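Local coordinates for type II restriction enzyme AgeI (PDB 5DWA), which recognises the double-stranded DNA sequence 5'-ACCGGT-3' and cleaves it after the first A, leaving fragments with terminal 5'-phosphates, at residues G48-M53 with H69-I74; Q27-F32 with Y75-I80. All blocks are in the same frame, centred on the assembly; numbering follows the deposited sequence.

Interaction 1: residues G48-M53 with H69-I74; sequences GQAFVM and HVLYRI. With nucleotides of chain C.
L71 reaches from helix 63-78 to A50 and F51 of helix 43-57. This is helix-helix packing in the helical part of a PD-(D/E)XK nuclease, and it joins helix 63-78, which touches the DNA, to helix 43-57. L71 is the centre of the contact. Its CG lies anti to the carbonyl carbon (chi1 -62°), and the two methyls at the branch then divide the work. CD2 rests on A50 CB at 4.0 Å. L71 CD1 touches both CA and CB of F51, each at 3.7 Å. The F51 and L71 side chains cross at about a right angle. The F51 ring runs on past L71 and meets W67 edge-to-face and F262 at an oblique angle. No hydrogen bond joins the two segments, and all three residues are buried.

Next to L71, Y72 carries helix 63-78 to the DNA. Its ring meets those of H68 and W88, and its hydroxyl end reaches the backbone of chain C. In the R73 conformer described, Y72 CE2 also lies over the centre of the guanidinium. The edge of the ring faces the phosphate of DG8 of chain C, with OP1 near the ring plane. A phenylalanine here would probably keep much of the ring packing but leave that phosphate oxygen without its hydroxyl donor. The bond is short: Y72 OH donates a hydrogen bond to OP1 of DG8 of chain C, 2.6 Å away.

Interaction 2: residues Q27-F32 with Y75-I80; sequences QISDYF and YIREKI
F32 of helix 22-36 meets Y75 near the C-terminal end of helix 63-78. The contact is helix-helix packing in the helical part of the PD-(D/E)XK nuclease, beside the bound DNA. From F32 CB, which points toward helix 63-78, the side chain extends with CG anti to the backbone N (chi1 -179°). This carries the ring in between helices 43-57 and 63-78. On the way, CD1 packs on A50 CB of helix 43-57, and CD2 touches I74 CG2. Further out, CE2 lies 4.0 Å from the backbone N of Y75. The tip, CZ, touches Y75 twice: it is 4.1 Å from Y75 CB and 4.0 Å from Y75 CD1. CZ comes in at the edge of the tyrosine ring, in its plane, so the two rings are not stacked face to face. The Y75 ring also meets W88 at an oblique angle. At its far end the Y75 hydroxyl hydrogen-bonds to S87 OG, and K79 NZ adds a weak bond to it. Y75 and K79 both pack on DNA phosphates.

The outer side of the contact is polar. S29 OG and R77 NH2 do not bond directly. In the S29 conformer described, a water lies 2.6 Å from S29 OG and also accepts a hydrogen bond from R77 NH2. R77 forms a salt bridge side-on with its neighbour E78. The double grip probably limits rotation of the guanidinium. R77 NE and NH2 both bind E78 OE2, from opposite faces of the carboxylate plane, with NE at 2.8 Å.

Both interactions use helix 63-78, and their centres lie about 8 Å apart. Interaction 1 packs the middle of that helix on helix 43-57. Interaction 2 packs its C-terminal end on helix 22-36, the helix before 43-57 in the chain. F32 connects them: its ring belongs to interaction 2, but its CE2 lies 3.4 Å from L71 O. Interaction 1 is the deeper contact and is wholly apolar between its helices. Interaction 2 has a buried aromatic part and an exposed arginine at its solvent-facing side, where a water bridge forms in the serine conformer described. Helix 63-78 also faces the DNA, through Y72 beside interaction 1 and Y75 within interaction 2.

Interaction 1: residues G48-M53 with H69-I74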
ATOM      1  N   GLY A  48       8.678  15.056  12.372  1.00 12.33           N
ATOM      2  CA  GLY A  48       8.131  14.679  13.662  1.00 13.28           C
ATOM      3  C   GLY A  48       8.229  15.808  14.664  1.00 14.10           C
ATOM      4  O   GLY A  48       7.238  16.160  15.317  1.00 14.65           O
ATOM      5  N   GLN A  49       9.419  16.389  14.781  1.00 15.65           N
ATOM      6  CA  GLN A  49       9.622  17.476  15.734  1.00 16.39           C
ATOM      7  C   GLN A  49       8.885  18.733  15.291  1.00 15.89           C
ATOM      8  O   GLN A  49       8.316  19.441  16.120  1.00 17.20           O
ATOM      9  CB  GLN A  49      11.117  17.764  15.939  1.00 18.81           C
ATOM     10  CG  GLN A  49      11.900  16.629  16.609  1.00 21.00           C
ATOM     11  CD  GLN A  49      11.294  16.157  17.933  1.00 24.68           C
ATOM     12  OE1 GLN A  49      10.700  16.937  18.681  1.00 27.07           O
ATOM     13  NE2 GLN A  49      11.442  14.867  18.221  1.00 24.96           N
ATOM     14  N   ALA A  50       8.850  19.005  13.983  1.00 15.36           N
ATOM     15  CA  ALA A  50       8.094  20.149  13.500  1.00 15.48           C
ATOM     16  C   ALA A  50       6.599  20.011  13.796  1.00 15.64           C
ATOM     17  O   ALA A  50       5.907  21.000  14.049  1.00 16.37           O
ATOM     18  CB  ALA A  50       8.321  20.343  12.018  1.00 16.47           C
ATOM     19  N   PHE A  51       6.089  18.786  13.768  1.00 14.15           N
ATOM     20  CA  PHE A  51       4.681  18.584  14.069  1.00 13.51           C
ATOM     21  C   PHE A  51       4.380  18.868  15.537  1.00 13.12           C
ATOM     22  O   PHE A  51       3.368  19.489  15.868  1.00 14.64           O
ATOM     23  CB  PHE A  51       4.250  17.159  13.702  1.00 13.08           C
ATOM     24  CG  PHE A  51       2.782  16.897  13.909  1.00 12.12           C
ATOM     25  CD1 PHE A  51       1.829  17.685  13.275  1.00 13.61           C
ATOM     26  CD2 PHE A  51       2.351  15.849  14.713  1.00 13.27           C
ATOM     27  CE1 PHE A  51       0.472  17.441  13.454  1.00 13.36           C
ATOM     28  CE2 PHE A  51       1.001  15.598  14.899  1.00 13.15           C
ATOM     29  CZ  PHE A  51       0.057  16.392  14.262  1.00 12.44           C
ATOM     30  N   VAL A  52       5.255  18.401  16.420  1.00 14.40           N
ATOM     31  CA  VAL A  52       5.093  18.659  17.846  1.00 15.54           C
ATOM     32  C   VAL A  52       5.166  20.165  18.110  1.00 16.64           C
ATOM     33  O   VAL A  52       4.370  20.716  18.876  1.00 19.57           O
ATOM     34  CB  VAL A  52       6.160  17.922  18.660  1.00 15.50           C
ATOM     35  CG1 VAL A  52       6.108  18.330  20.126  1.00 17.00           C
ATOM     36  CG2 VAL A  52       5.971  16.418  18.533  1.00 15.42           C
ATOM     37  N   MET A  53       6.104  20.822  17.438  1.00 16.80           N
ATOM     38  CA  MET A  53       6.232  22.270  17.521  1.00 16.53           C
ATOM     39  C   MET A  53       4.990  22.970  16.974  1.00 16.52           C
ATOM     40  O   MET A  53       4.435  23.861  17.619  1.00 17.51           O
ATOM     41  CB  MET A  53       7.489  22.733  16.773  1.00 17.71           C
ATOM     42  CG  MET A  53       7.744  24.239  16.812  1.00 17.44           C
ATOM     43  SD  MET A  53       7.012  25.063  15.389  1.00 19.77           S
ATOM     44  CE  MET A  53       7.675  26.719  15.615  1.00 21.14           C
ATOM     45  N   HIS A  69      -1.733  20.202   5.249  1.00 13.54           N
ATOM     46  CA  HIS A  69      -1.754  21.457   4.496  1.00 13.47           C
ATOM     47  C   HIS A  69      -0.520  22.314   4.747  1.00 14.24           C
ATOM     48  O   HIS A  69      -0.240  23.219   3.963  1.00 15.80           O
ATOM     49  CB  HIS A  69      -3.011  22.289   4.817  1.00 14.20           C
ATOM     50  CG  HIS A  69      -4.284  21.704   4.291  1.00 15.47           C
ATOM     51  ND1 HIS A  69      -4.391  21.157   3.032  1.00 16.69           N
ATOM     52  CD2 HIS A  69      -5.513  21.601   4.851  1.00 17.02           C
ATOM     53  CE1 HIS A  69      -5.624  20.730   2.840  1.00 17.68           C
ATOM     54  NE2 HIS A  69      -6.328  20.989   3.929  1.00 17.95           N
ATOM     55  N   VAL A  70       0.215  22.046   5.829  1.00 13.48           N
ATOM     56  CA  VAL A  70       1.399  22.855   6.136  1.00 14.09           C
ATOM     57  C   VAL A  70       2.690  22.065   5.952  1.00 13.74           C
ATOM     58  O   VAL A  70       3.452  22.338   5.031  1.00 15.68           O
ATOM     59  CB  VAL A  70       1.349  23.428   7.572  1.00 14.65           C
ATOM     60  CG1 VAL A  70       2.600  24.273   7.865  1.00 15.37           C
ATOM     61  CG2 VAL A  70       0.086  24.244   7.762  1.00 15.35           C
ATOM     62  N   LEU A  71       2.929  21.068   6.803  1.00 13.32           N
ATOM     63  CA  LEU A  71       4.190  20.323   6.757  1.00 12.67           C
ATOM     64  C   LEU A  71       4.402  19.595   5.426  1.00 12.14           C
ATOM     65  O   LEU A  71       5.459  19.709   4.818  1.00 12.67           O
ATOM     66  CB  LEU A  71       4.271  19.322   7.924  1.00 12.98           C
ATOM     67  CG  LEU A  71       4.243  19.908   9.343  1.00 14.02           C
ATOM     68  CD1 LEU A  71       4.473  18.825  10.402  1.00 15.11           C
ATOM     69  CD2 LEU A  71       5.269  21.040   9.497  1.00 14.88           C
ATOM     70  N   TYR A  72       3.385  18.866   4.970  1.00 11.92           N
ATOM     71  CA  TYR A  72       3.437  18.203   3.667  1.00 12.35           C
ATOM     72  C   TYR A  72       3.792  19.151   2.540  1.00 12.54           C
ATOM     73  O   TYR A  72       4.674  18.880   1.730  1.00 13.39           O
ATOM     74  CB  TYR A  72       2.080  17.570   3.393  1.00 12.42           C
ATOM     75  CG  TYR A  72       1.847  16.941   2.038  1.00 11.65           C
ATOM     76  CD1 TYR A  72       2.721  15.997   1.506  1.00 11.98           C
ATOM     77  CD2 TYR A  72       0.679  17.216   1.339  1.00 13.20           C
ATOM     78  CE1 TYR A  72       2.459  15.389   0.284  1.00 12.14           C
ATOM     79  CE2 TYR A  72       0.417  16.622   0.133  1.00 13.16           C
ATOM     80  CZ  TYR A  72       1.289  15.704  -0.386  1.00 12.68           C
ATOM     81  OH  TYR A  72       0.979  15.110  -1.587  1.00 13.48           O
ATOM     82  N   ARG A  73       3.079  20.269   2.497  0.56 12.03           N
ATOM     83  CA  ARG A  73       3.236  21.225   1.410  0.56 13.85           C
ATOM     84  C   ARG A  73       4.604  21.878   1.420  0.56 15.02           C
ATOM     85  O   ARG A  73       5.245  22.020   0.378  0.56 17.18           O
ATOM     86  CB  ARG A  73       2.152  22.297   1.489  0.56 15.97           C
ATOM     87  CG  ARG A  73       0.771  21.774   1.195  0.56 16.26           C
ATOM     88  CD  ARG A  73       0.671  21.195  -0.203  0.56 18.50           C
ATOM     89  NE  ARG A  73      -0.629  20.568  -0.400  0.56 20.22           N
ATOM     90  CZ  ARG A  73      -1.014  19.958  -1.516  0.56 18.17           C
ATOM     91  NH1 ARG A  73      -0.199  19.883  -2.558  0.56 18.80           N
ATOM     92  NH2 ARG A  73      -2.216  19.415  -1.581  0.56 18.40           N
ATOM     93  N   ILE A  74       5.045  22.287   2.602  1.00 14.75           N
ATOM     94  CA  ILE A  74       6.351  22.901   2.739  1.00 16.08           C
ATOM     95  C   ILE A  74       7.448  21.900   2.373  1.00 15.23           C
ATOM     96  O   ILE A  74       8.397  22.236   1.669  1.00 16.04           O
ATOM     97  CB  ILE A  74       6.571  23.443   4.168  1.00 17.10           C
ATOM     98  CG1 ILE A  74       5.634  24.629   4.423  1.00 18.06           C
ATOM     99  CG2 ILE A  74       8.008  23.867   4.361  1.00 17.71           C
ATOM    100  CD1 ILE A  74       5.713  25.204   5.822  1.00 18.39           C
TER
ATOM    101  P    DG C   8      -2.581  14.199  -2.458  1.00 12.56           P
ATOM    102  OP1  DG C   8      -1.591  15.226  -2.050  1.00 13.44           O
ATOM    103  OP2  DG C   8      -3.900  14.163  -1.784  1.00 14.21           O
ATOM    104  O5'  DG C   8      -2.776  14.345  -4.022  1.00 12.05           O
ATOM    105  C5'  DG C   8      -1.616  14.325  -4.850  1.00 11.36           C
ATOM    106  C4'  DG C   8      -1.885  13.593  -6.149  1.00 11.02           C
ATOM    107  O4'  DG C   8      -2.091  12.177  -5.895  1.00 11.55           O
ATOM    108  C3'  DG C   8      -3.100  14.071  -6.907  1.00 11.65           C
ATOM    109  O3'  DG C   8      -2.765  14.070  -8.280  1.00 11.91           O
ATOM    110  C2'  DG C   8      -4.185  13.031  -6.541  1.00 11.82           C
ATOM    111  C1'  DG C   8      -3.374  11.763  -6.373  1.00 11.67           C
ATOM    112  N9   DG C   8      -3.887  10.825  -5.381  1.00 11.61           N
ATOM    113  C8   DG C   8      -4.352  11.115  -4.121  1.00 12.02           C
ATOM    114  N7   DG C   8      -4.675  10.043  -3.427  1.00 12.23           N
ATOM    115  C5   DG C   8      -4.349   8.991  -4.271  1.00 11.57           C
ATOM    116  C6   DG C   8      -4.472   7.602  -4.076  1.00 10.99           C
ATOM    117  O6   DG C   8      -4.867   7.013  -3.069  1.00 12.38           O
ATOM    118  N1   DG C   8      -4.049   6.877  -5.188  1.00 11.53           N
ATOM    119  C2   DG C   8      -3.564   7.428  -6.352  1.00 10.52           C
ATOM    120  N2   DG C   8      -3.192   6.570  -7.330  1.00 11.22           N
ATOM    121  N3   DG C   8      -3.450   8.733  -6.544  1.00 11.29           N
ATOM    122  C4   DG C   8      -3.865   9.448  -5.471  1.00 10.74           C
ATOM    123  P    DG C   7      -0.076  10.950   2.769  1.00 11.17           P
ATOM    124  OP1  DG C   7       0.508  12.200   3.298  1.00 11.29           O
ATOM    125  OP2  DG C   7      -1.231  10.331   3.436  1.00 12.73           O
ATOM    126  O5'  DG C   7      -0.525  11.224   1.263  1.00 12.07           O
ATOM    127  C5'  DG C   7       0.395  11.694   0.306  1.00 10.92           C
ATOM    128  C4'  DG C   7      -0.251  11.658  -1.071  1.00 11.08           C
ATOM    129  O4'  DG C   7      -0.307  10.290  -1.546  1.00 12.00           O
ATOM    130  C3'  DG C   7      -1.688  12.154  -1.107  1.00 11.27           C
ATOM    131  O3'  DG C   7      -1.917  12.747  -2.352  1.00 12.38           O
ATOM    132  C2'  DG C   7      -2.498  10.860  -0.954  1.00 11.93           C
ATOM    133  C1'  DG C   7      -1.660   9.893  -1.768  1.00 12.14           C
ATOM    134  N9   DG C   7      -1.745   8.516  -1.326  1.00 11.71           N
ATOM    135  C8   DG C   7      -2.344   8.033  -0.184  1.00 11.87           C
ATOM    136  N7   DG C   7      -2.182   6.748  -0.029  1.00 10.99           N
ATOM    137  C5   DG C   7      -1.400   6.369  -1.109  1.00 10.61           C
ATOM    138  C6   DG C   7      -0.895   5.101  -1.473  1.00 11.73           C
ATOM    139  O6   DG C   7      -1.028   4.022  -0.878  1.00 12.86           O
ATOM    140  N1   DG C   7      -0.148   5.157  -2.639  1.00 11.96           N
ATOM    141  C2   DG C   7       0.083   6.295  -3.371  1.00 11.81           C
ATOM    142  N2   DG C   7       0.833   6.151  -4.467  1.00 13.02           N
ATOM    143  N3   DG C   7      -0.388   7.486  -3.046  1.00 11.65           N
ATOM    144  C4   DG C   7      -1.115   7.449  -1.908  1.00 11.51           C
TER

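Interaction 2: residues Q27-F32 with Y75-I80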
ATOM      1  N   GLN A  27       6.093  31.239  11.694  0.52 20.45           N
ATOM      2  CA  GLN A  27       6.871  30.675  12.798  0.52 21.21           C
ATOM      3  C   GLN A  27       7.136  29.196  12.553  0.52 19.78           C
ATOM      4  O   GLN A  27       8.255  28.713  12.729  0.52 18.69           O
ATOM      5  CB  GLN A  27       6.146  30.851  14.134  0.52 23.45           C
ATOM      6  CG  GLN A  27       6.036  32.280  14.632  0.52 25.67           C
ATOM      7  CD  GLN A  27       5.177  32.383  15.876  0.52 28.53           C
ATOM      8  OE1 GLN A  27       4.261  33.201  15.947  0.52 30.49           O
ATOM      9  NE2 GLN A  27       5.467  31.546  16.865  0.52 29.52           N
ATOM     10  N   ILE A  28       6.091  28.482  12.148  1.00 19.02           N
ATOM     11  CA  ILE A  28       6.218  27.061  11.865  1.00 18.10           C
ATOM     12  C   ILE A  28       7.164  26.857  10.686  1.00 18.66           C
ATOM     13  O   ILE A  28       8.046  26.003  10.724  1.00 18.29           O
ATOM     14  CB  ILE A  28       4.848  26.432  11.561  1.00 17.36           C
ATOM     15  CG1 ILE A  28       3.954  26.484  12.804  1.00 18.70           C
ATOM     16  CG2 ILE A  28       5.009  24.987  11.081  1.00 17.37           C
ATOM     17  CD1 ILE A  28       2.478  26.220  12.531  1.00 19.84           C
ATOM     18  N   SER A  29       6.983  27.663   9.644  0.62 16.99           N
ATOM     19  CA  SER A  29       7.829  27.574   8.463  0.62 17.96           C
ATOM     20  C   SER A  29       9.292  27.847   8.808  0.62 19.31           C
ATOM     21  O   SER A  29      10.185  27.135   8.352  0.62 19.19           O
ATOM     22  CB  SER A  29       7.345  28.549   7.388  0.62 18.16           C
ATOM     23  OG  SER A  29       8.077  28.374   6.189  0.62 20.00           O
ATOM     24  N   ASP A  30       9.533  28.871   9.623  1.00 20.27           N
ATOM     25  CA  ASP A  30      10.891  29.246  10.012  1.00 21.00           C
ATOM     26  C   ASP A  30      11.617  28.149  10.787  1.00 20.25           C
ATOM     27  O   ASP A  30      12.841  28.031  10.707  1.00 21.70           O
ATOM     28  CB  ASP A  30      10.881  30.529  10.850  1.00 22.36           C
ATOM     29  CG  ASP A  30      10.552  31.768  10.029  1.00 25.25           C
ATOM     30  OD1 ASP A  30      10.565  31.682   8.783  1.00 26.75           O
ATOM     31  OD2 ASP A  30      10.290  32.828  10.638  1.00 26.64           O
ATOM     32  N   TYR A  31      10.865  27.359  11.546  1.00 18.35           N
ATOM     33  CA  TYR A  31      11.450  26.240  12.281  1.00 18.12           C
ATOM     34  C   TYR A  31      11.709  25.052  11.356  1.00 18.13           C
ATOM     35  O   TYR A  31      12.763  24.428  11.399  1.00 20.32           O
ATOM     36  CB  TYR A  31      10.538  25.819  13.433  1.00 18.61           C
ATOM     37  CG  TYR A  31      11.029  24.609  14.191  1.00 19.73           C
ATOM     38  CD1 TYR A  31      12.194  24.666  14.940  1.00 21.33           C
ATOM     39  CD2 TYR A  31      10.328  23.411  14.162  1.00 20.34           C
ATOM     40  CE1 TYR A  31      12.652  23.560  15.645  1.00 23.36           C
ATOM     41  CE2 TYR A  31      10.777  22.301  14.860  1.00 22.30           C
ATOM     42  CZ  TYR A  31      11.940  22.384  15.597  1.00 23.56           C
ATOM     43  OH  TYR A  31      12.386  21.285  16.293  1.00 24.81           O
ATOM     44  N   PHE A  32      10.739  24.774  10.494  1.00 16.88           N
ATOM     45  CA  PHE A  32      10.733  23.539   9.711  1.00 16.02           C
ATOM     46  C   PHE A  32      11.580  23.601   8.435  1.00 16.96           C
ATOM     47  O   PHE A  32      12.323  22.669   8.146  1.00 17.11           O
ATOM     48  CB  PHE A  32       9.284  23.180   9.374  1.00 15.47           C
ATOM     49  CG  PHE A  32       9.114  21.912   8.575  1.00 14.29           C
ATOM     50  CD1 PHE A  32       9.754  20.737   8.941  1.00 15.09           C
ATOM     51  CD2 PHE A  32       8.261  21.895   7.478  1.00 15.33           C
ATOM     52  CE1 PHE A  32       9.564  19.570   8.212  1.00 15.61           C
ATOM     53  CE2 PHE A  32       8.064  20.736   6.746  1.00 15.01           C
ATOM     54  CZ  PHE A  32       8.714  19.577   7.103  1.00 15.64           C
ATOM     55  N   TYR A  75       7.312  20.663   2.850  1.00 13.99           N
ATOM     56  CA  TYR A  75       8.286  19.626   2.543  1.00 13.33           C
ATOM     57  C   TYR A  75       8.392  19.405   1.032  1.00 15.15           C
ATOM     58  O   TYR A  75       9.490  19.387   0.471  1.00 16.00           O
ATOM     59  CB  TYR A  75       7.913  18.327   3.264  1.00 12.68           C
ATOM     60  CG  TYR A  75       8.974  17.258   3.183  1.00 11.63           C
ATOM     61  CD1 TYR A  75       9.925  17.134   4.187  1.00 12.54           C
ATOM     62  CD2 TYR A  75       9.024  16.366   2.114  1.00 11.96           C
ATOM     63  CE1 TYR A  75      10.905  16.168   4.132  1.00 12.73           C
ATOM     64  CE2 TYR A  75      10.001  15.378   2.051  1.00 11.88           C
ATOM     65  CZ  TYR A  75      10.940  15.287   3.069  1.00 12.55           C
ATOM     66  OH  TYR A  75      11.928  14.331   3.045  1.00 14.10           O
ATOM     67  N   ILE A  76       7.248  19.246   0.376  1.00 15.92           N
ATOM     68  CA  ILE A  76       7.217  19.059  -1.072  1.00 18.04           C
ATOM     69  C   ILE A  76       7.868  20.227  -1.831  1.00 18.33           C
ATOM     70  O   ILE A  76       8.555  20.010  -2.833  1.00 20.41           O
ATOM     71  CB  ILE A  76       5.757  18.857  -1.560  1.00 20.86           C
ATOM     72  CG1 ILE A  76       5.195  17.540  -1.020  1.00 23.85           C
ATOM     73  CG2 ILE A  76       5.674  18.898  -3.086  1.00 22.85           C
ATOM     74  CD1 ILE A  76       6.000  16.327  -1.408  1.00 24.35           C
ATOM     75  N   ARG A  77       7.673  21.453  -1.348  1.00 16.63           N
ATOM     76  CA  ARG A  77       8.252  22.631  -1.993  1.00 18.60           C
ATOM     77  C   ARG A  77       9.754  22.719  -1.784  1.00 18.49           C
ATOM     78  O   ARG A  77      10.505  23.079  -2.695  1.00 20.86           O
ATOM     79  CB  ARG A  77       7.602  23.906  -1.458  1.00 19.75           C
ATOM     80  CG  ARG A  77       8.171  25.187  -2.091  1.00 23.24           C
ATOM     81  CD  ARG A  77       7.607  26.453  -1.467  1.00 25.82           C
ATOM     82  NE  ARG A  77       8.178  26.737  -0.153  1.00 27.13           N
ATOM     83  CZ  ARG A  77       7.452  26.970   0.935  1.00 29.26           C
ATOM     84  NH1 ARG A  77       6.129  26.945   0.863  1.00 30.46           N
ATOM     85  NH2 ARG A  77       8.044  27.226   2.093  1.00 29.67           N
ATOM     86  N   GLU A  78      10.189  22.381  -0.579  1.00 17.00           N
ATOM     87  CA  GLU A  78      11.555  22.671  -0.164  1.00 17.19           C
ATOM     88  C   GLU A  78      12.571  21.550  -0.346  1.00 16.36           C
ATOM     89  O   GLU A  78      13.771  21.808  -0.403  1.00 17.92           O
ATOM     90  CB  GLU A  78      11.553  23.107   1.299  1.00 18.90           C
ATOM     91  CG  GLU A  78      10.770  24.379   1.547  1.00 20.23           C
ATOM     92  CD  GLU A  78      11.498  25.607   1.028  1.00 23.40           C
ATOM     93  OE1 GLU A  78      12.736  25.539   0.881  1.00 26.11           O
ATOM     94  OE2 GLU A  78      10.834  26.628   0.773  1.00 24.25           O
ATOM     95  N   LYS A  79      12.118  20.301  -0.430  1.00 16.00           N
ATOM     96  CA  LYS A  79      13.055  19.184  -0.482  1.00 14.95           C
ATOM     97  C   LYS A  79      13.946  19.228  -1.731  1.00 17.13           C
ATOM     98  O   LYS A  79      13.457  19.314  -2.853  1.00 17.36           O
ATOM     99  CB  LYS A  79      12.293  17.851  -0.421  1.00 14.58           C
ATOM    100  CG  LYS A  79      13.185  16.650  -0.182  1.00 14.05           C
ATOM    101  CD  LYS A  79      13.749  16.664   1.234  1.00 16.48           C
ATOM    102  CE  LYS A  79      14.594  15.439   1.550  1.00 16.76           C
ATOM    103  NZ  LYS A  79      14.870  15.349   3.017  1.00 18.24           N
ATOM    104  N   ILE A  80      15.257  19.162  -1.522  1.00 17.56           N
ATOM    105  CA  ILE A  80      16.217  19.245  -2.620  1.00 19.25           C
ATOM    106  C   ILE A  80      16.934  17.917  -2.864  1.00 18.59           C
ATOM    107  O   ILE A  80      17.248  17.187  -1.927  1.00 20.10           O
ATOM    108  CB  ILE A  80      17.275  20.349  -2.345  1.00 21.83           C
ATOM    109  CG1 ILE A  80      16.587  21.697  -2.132  1.00 25.73           C
ATOM    110  CG2 ILE A  80      18.276  20.452  -3.486  1.00 22.24           C
ATOM    111  CD1 ILE A  80      15.727  22.128  -3.292  1.00 27.46           C
TER
HETATM  112  O   HOH W   1       7.125  29.003   3.873  1.00 28.32           O